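Local structure of S-adenosyl-L-methionine methyl transferase (Ruegeria pomeroyi DSS-3, 3IHT) at residues E31-Q36 / G140-S145; Q13-L18 / G115-E120. The protein binds S-adenosyl-L-methionine and probably transfers its methyl group to an acceptor substrate. All blocks are in the same frame, centred on the assembly; numbering follows the deposited sequence.

Contact 1. Residues E31-Q36 / G140-S145; sequences EHAIAQ and GGLMVS
Leu142 lays its CD1 methyl over one flank of helix 31-36, in the angle between Ala33 and Gln36. In the conformer described, that methyl lies 3.6 Å from Gln36 CB and nearly as close to Ala33 CA. With CG anti to its own carbonyl carbon (chi1 -62°) and CD1 extended beyond it, the leucine is long enough to cross from strand to helix. Two residues further on, Val144 also faces the helix, and its CG2 meets Ala33 CB at 3.7 Å. Alanine suits this place: the small methyl lets the helix axis come within 8.7 Å of the strand axis, the two running antiparallel at 171°. Gln36 contributes its aliphatic root, while its CG lies above the His32 ring, displaced toward the rim. Beyond the apolar patch, one water donates to both Gln36 O (3.0 Å) and Gly140 O (2.7 Å). Gly140 turns the corner into the strand with a positive phi (85°), which glycine adopts easily. Leu109 of strand 107-112 also packs on Ala33, continuing the apolar surface. A helix seated on the parallel central strands of a mixed seven-stranded sheet is the architecture of the Rossmann-like class I methyltransferase fold.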
loop_
_atom_site.group_PDB
_atom_site.type_symbol
_atom_site.label_atom_id
_atom_site.label_comp_id
_atom_site.label_asym_id
_atom_site.label_seq_id
_atom_site.Cartn_x
_atom_site.Cartn_y
_atom_site.Cartn_z
ATOM N N GLU A 31 11.373 1.946 12.798
ATOM C CA GLU A 31 12.641 2.641 12.962
ATOM C C GLU A 31 12.876 3.005 14.435
ATOM O O GLU A 31 13.972 2.803 14.980
ATOM C CB GLU A 31 12.727 3.849 12.023
ATOM C CG GLU A 31 12.925 3.415 10.547
ATOM C CD GLU A 31 13.018 4.546 9.561
ATOM O OE1 GLU A 31 13.232 5.689 9.988
ATOM O OE2 GLU A 31 12.846 4.312 8.345
ATOM N N HIS A 32 11.815 3.450 15.092
ATOM C CA HIS A 32 11.866 3.752 16.516
ATOM C C HIS A 32 12.190 2.481 17.321
ATOM O O HIS A 32 13.082 2.492 18.166
ATOM C CB HIS A 32 10.531 4.358 16.969
ATOM C CG HIS A 32 10.446 4.639 18.437
ATOM N ND1 HIS A 32 11.265 5.550 19.080
ATOM C CD2 HIS A 32 9.630 4.128 19.393
ATOM C CE1 HIS A 32 10.962 5.576 20.368
ATOM N NE2 HIS A 32 9.954 4.746 20.577
ATOM N N ALA A 33 11.468 1.399 17.026
ATOM C CA ALA A 33 11.623 0.135 17.759
ATOM C C ALA A 33 13.028 -0.468 17.584
ATOM O O ALA A 33 13.615 -0.956 18.556
ATOM C CB ALA A 33 10.537 -0.871 17.392
ATOM N N ILE A 34 13.589 -0.379 16.365
ATOM C CA ILE A 34 14.950 -0.846 16.115
ATOM C C ILE A 34 15.947 -0.059 16.986
ATOM O O ILE A 34 16.807 -0.638 17.669
ATOM C CB ILE A 34 15.347 -0.753 14.591
ATOM C CG1 ILE A 34 14.537 -1.764 13.765
ATOM C CG2 ILE A 34 16.900 -0.931 14.412
ATOM C CD1 ILE A 34 14.508 -1.451 12.234
ATOM N N ALA A 35 15.824 1.260 16.993
ATOM C CA ALA A 35 16.704 2.103 17.805
ATOM C C ALA A 35 16.606 1.785 19.296
ATOM O O ALA A 35 17.630 1.694 20.014
ATOM C CB ALA A 35 16.387 3.596 17.556
ATOM N N GLN A 36 15.376 1.622 19.746
ATOM C CA GLN A 36 15.065 1.355 21.149
ATOM C C GLN A 36 15.511 -0.029 21.602
ATOM O O GLN A 36 15.582 -0.268 22.810
ATOM C CB GLN A 36 13.566 1.467 21.385
ATOM C CG GLN A 36 13.061 2.889 21.358
ATOM C CD GLN A 36 13.449 3.634 22.612
ATOM O OE1 GLN A 36 13.167 3.166 23.728
ATOM N NE2 GLN A 36 14.115 4.775 22.453
ATOM N N GLY A 140 13.302 -6.084 27.717
ATOM C CA GLY A 140 13.558 -4.923 26.903
ATOM C C GLY A 140 13.089 -5.021 25.452
ATOM O O GLY A 140 13.140 -4.045 24.714
ATOM N N GLY A 141 12.645 -6.200 25.047
ATOM C CA GLY A 141 12.146 -6.419 23.697
ATOM C C GLY A 141 10.875 -5.660 23.405
ATOM O O GLY A 141 10.068 -5.408 24.307
ATOM N N LEU A 142 10.686 -5.316 22.138
ATOM C CA LEU A 142 9.499 -4.588 21.710
ATOM C C LEU A 142 8.671 -5.422 20.728
ATOM O O LEU A 142 9.221 -6.319 20.019
ATOM C CB LEU A 142 9.897 -3.259 21.077
ATOM C CG LEU A 142 10.633 -2.258 21.971
ATOM C CD1 LEU A 142 10.969 -0.999 21.170
ATOM C CD2 LEU A 142 9.806 -1.890 23.197
HETATM N N MSE A 143 7.363 -5.148 20.718
HETATM C CA MSE A 143 6.400 -5.783 19.822
HETATM C C MSE A 143 5.672 -4.667 19.095
HETATM O O MSE A 143 5.114 -3.764 19.724
HETATM C CB MSE A 143 5.460 -6.729 20.613
HETATM C CG MSE A 143 4.762 -7.765 19.763
HETATM SE SE MSE A 143 3.246 -7.008 18.843
HETATM C CE MSE A 143 3.313 -8.231 17.356
ATOM N N VAL A 144 5.738 -4.660 17.764
ATOM C CA VAL A 144 5.054 -3.651 16.938
ATOM C C VAL A 144 4.032 -4.377 16.062
ATOM O O VAL A 144 4.363 -5.367 15.393
ATOM C CB VAL A 144 6.031 -2.884 16.044
ATOM C CG1 VAL A 144 5.313 -1.908 15.093
ATOM C CG2 VAL A 144 7.094 -2.177 16.898
ATOM N N SER A 145 2.795 -3.896 16.095
ATOM C CA SER A 145 1.719 -4.540 15.355
ATOM C C SER A 145 0.824 -3.525 14.662
ATOM O O SER A 145 0.647 -2.441 15.132
ATOM C CB SER A 145 0.832 -5.349 16.311
ATOM O OG SER A 145 -0.109 -6.167 15.569
HETATM O O HOH W 1 13.837 -1.405 25.013
#

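Contact 2. Residues Q13-L18 / G115-E120; sequences QSRLDL and GGHNRE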
loop_
_atom_site.group_PDB
_atom_site.type_symbol
_atom_site.label_atom_id
_atom_site.label_comp_id
_atom_site.label_asym_id
_atom_site.label_seq_id
_atom_site.Cartn_x
_atom_site.Cartn_y
_atom_site.Cartn_z
ATOM N N GLN A 13 -12.406 8.192 6.395
ATOM C CA GLN A 13 -11.193 7.864 5.667
ATOM C C GLN A 13 -11.432 6.741 4.677
ATOM O O GLN A 13 -12.161 5.790 4.960
ATOM C CB GLN A 13 -10.091 7.456 6.625
ATOM C CG GLN A 13 -9.380 8.647 7.220
ATOM C CD GLN A 13 -8.083 8.256 7.831
ATOM O OE1 GLN A 13 -7.023 8.768 7.458
ATOM N NE2 GLN A 13 -8.143 7.313 8.760
ATOM N N SER A 14 -10.764 6.851 3.539
ATOM C CA SER A 14 -10.859 5.861 2.486
ATOM C C SER A 14 -9.898 4.765 2.814
ATOM O O SER A 14 -9.088 4.893 3.747
ATOM C CB SER A 14 -10.505 6.507 1.138
ATOM O OG SER A 14 -9.105 6.592 0.954
ATOM N N ARG A 15 -9.955 3.689 2.031
ATOM C CA ARG A 15 -9.012 2.606 2.152
ATOM C C ARG A 15 -7.606 3.035 1.712
ATOM O O ARG A 15 -6.609 2.465 2.166
ATOM C CB ARG A 15 -9.472 1.391 1.338
ATOM C CG ARG A 15 -10.824 0.829 1.798
ATOM C CD ARG A 15 -11.212 -0.425 1.008
ATOM N NE ARG A 15 -10.130 -1.406 1.052
ATOM C CZ ARG A 15 -9.571 -2.022 0.003
ATOM N NH1 ARG A 15 -10.008 -1.833 -1.250
ATOM N NH2 ARG A 15 -8.571 -2.879 0.221
ATOM N N LEU A 16 -7.538 4.025 0.831
ATOM C CA LEU A 16 -6.264 4.600 0.422
ATOM C C LEU A 16 -5.647 5.389 1.608
ATOM O O LEU A 16 -4.462 5.246 1.906
ATOM C CB LEU A 16 -6.441 5.519 -0.776
ATOM C CG LEU A 16 -5.162 6.156 -1.334
ATOM C CD1 LEU A 16 -4.116 5.126 -1.679
ATOM C CD2 LEU A 16 -5.497 7.055 -2.544
ATOM N N ASP A 17 -6.456 6.211 2.256
ATOM C CA ASP A 17 -5.958 6.985 3.418
ATOM C C ASP A 17 -5.432 6.021 4.499
ATOM O O ASP A 17 -4.350 6.208 5.030
ATOM C CB ASP A 17 -7.049 7.863 4.041
ATOM C CG ASP A 17 -7.544 8.974 3.147
ATOM O OD1 ASP A 17 -6.764 9.711 2.496
ATOM O OD2 ASP A 17 -8.780 9.186 3.143
ATOM N N LEU A 18 -6.181 4.965 4.796
ATOM C CA LEU A 18 -5.781 3.962 5.808
ATOM C C LEU A 18 -4.515 3.222 5.468
ATOM O O LEU A 18 -3.686 2.947 6.342
ATOM C CB LEU A 18 -6.921 2.945 6.030
ATOM C CG LEU A 18 -8.144 3.536 6.714
ATOM C CD1 LEU A 18 -9.388 2.593 6.622
ATOM C CD2 LEU A 18 -7.803 3.864 8.178
ATOM N N GLY A 115 -2.774 -8.769 9.073
ATOM C CA GLY A 115 -4.149 -8.495 8.702
ATOM C C GLY A 115 -4.455 -8.645 7.231
ATOM O O GLY A 115 -3.593 -8.393 6.372
ATOM N N GLY A 116 -5.684 -9.065 6.941
ATOM C CA GLY A 116 -6.216 -9.084 5.591
ATOM C C GLY A 116 -7.241 -7.970 5.461
ATOM O O GLY A 116 -7.187 -6.973 6.179
ATOM N N HIS A 117 -8.213 -8.150 4.568
ATOM C CA HIS A 117 -9.195 -7.107 4.232
ATOM C C HIS A 117 -10.295 -6.918 5.283
ATOM O O HIS A 117 -10.941 -5.880 5.332
ATOM C CB HIS A 117 -9.864 -7.449 2.884
ATOM C CG HIS A 117 -10.691 -6.333 2.314
ATOM N ND1 HIS A 117 -10.251 -5.527 1.287
ATOM C CD2 HIS A 117 -11.932 -5.890 2.634
ATOM C CE1 HIS A 117 -11.187 -4.639 0.998
ATOM N NE2 HIS A 117 -12.214 -4.836 1.802
ATOM N N ASN A 118 -10.538 -7.935 6.114
ATOM C CA ASN A 118 -11.654 -7.912 7.097
ATOM C C ASN A 118 -11.156 -7.514 8.483
ATOM O O ASN A 118 -10.444 -8.299 9.132
ATOM C CB ASN A 118 -12.263 -9.319 7.160
ATOM C CG ASN A 118 -13.509 -9.400 8.019
ATOM O OD1 ASN A 118 -13.587 -8.851 9.122
ATOM N ND2 ASN A 118 -14.507 -10.122 7.504
ATOM N N ARG A 119 -11.530 -6.313 8.933
ATOM C CA ARG A 119 -11.009 -5.802 10.198
ATOM C C ARG A 119 -11.475 -6.600 11.416
ATOM O O ARG A 119 -10.722 -6.715 12.405
ATOM C CB ARG A 119 -11.326 -4.314 10.369
ATOM C CG ARG A 119 -10.705 -3.426 9.297
ATOM N N GLU A 120 -12.686 -7.159 11.375
ATOM C CA GLU A 120 -13.205 -7.910 12.511
ATOM C C GLU A 120 -12.427 -9.232 12.645
ATOM O O GLU A 120 -12.048 -9.611 13.739
ATOM C CB GLU A 120 -14.709 -8.156 12.339
ATOM C CG GLU A 120 -15.579 -6.889 12.315
ATOM C CD GLU A 120 -15.330 -5.929 11.138
ATOM O OE1 GLU A 120 -15.187 -6.355 9.954
ATOM O OE2 GLU A 120 -15.278 -4.711 11.424
#
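Arg15 reaches across to His117, and the contact is made by its guanidinium and the histidine ring. Its CB points from the first turn of helix 15-18 toward the loop 115-120, and CG and CD carry the chain outward until a bend at chi3 (53°) turns the head group. NE then lies 3.4 Å from His117 CE1. CZ and NH2 both come to 3.2 Å from the same CE1, which sits over the centre of one guanidinium face. The two planes are inclined by 48°, so the groups are neither stacked flat nor perpendicular. NH2 is 3.3 Å from His117 ND1, but the angle is too poor for a hydrogen bond. His117 has a second conformer, so the very short approach is doubtful in detail. NH1 turns to the second subunit, where Ser80 OG and Asn51 O accept from it. His117 NE2 is likewise hydrogen-bonded to Asp79 OD2 of that subunit. Arginine and histidine thus suit a boundary position, their polar ends engaged across the dimer interface.

Each side chain springs from beside a helix N-cap. Ser14 and Asp17 form a capping box: Asp17 N donates to Ser14 OG at 3.0 Å, nearly straight, and Ser14 N donates in return to Asp17 OD2 on its anti side. Asn118 OD1 accepts from Lys121 N and, weakly, from Glu120 N. Serine and asparagine fit here because their short side chains bring an oxygen to backbone N-H groups that a first helical turn leaves without helical acceptors. The contact sets the start of helix 15-36 against the loop joining strand 107-112 to helix 119-133, where Gly115 touches the bound S-adenosylmethionine.

Both contacts use helix 15-36, at different places along it: contact 1 seats residues 31-36 on the sheet, contact 2 sets the beginning against a loop at the surface. Their centres lie 24 Å apart. Contact 1 is largely buried and rests on aliphatic carbons, with a bridging water at its margin; contact 2 is a polar meeting of guanidinium and imidazole, completed by the second subunit. Strand 107-112 relates them, since it pairs with strand 141-145 and leads into the loop 115-120. Of these two contacts, the apolar one thus lies in the interior, and the one with charged or hydrogen-bonding groups at the dimer boundary near the cofactor pocket.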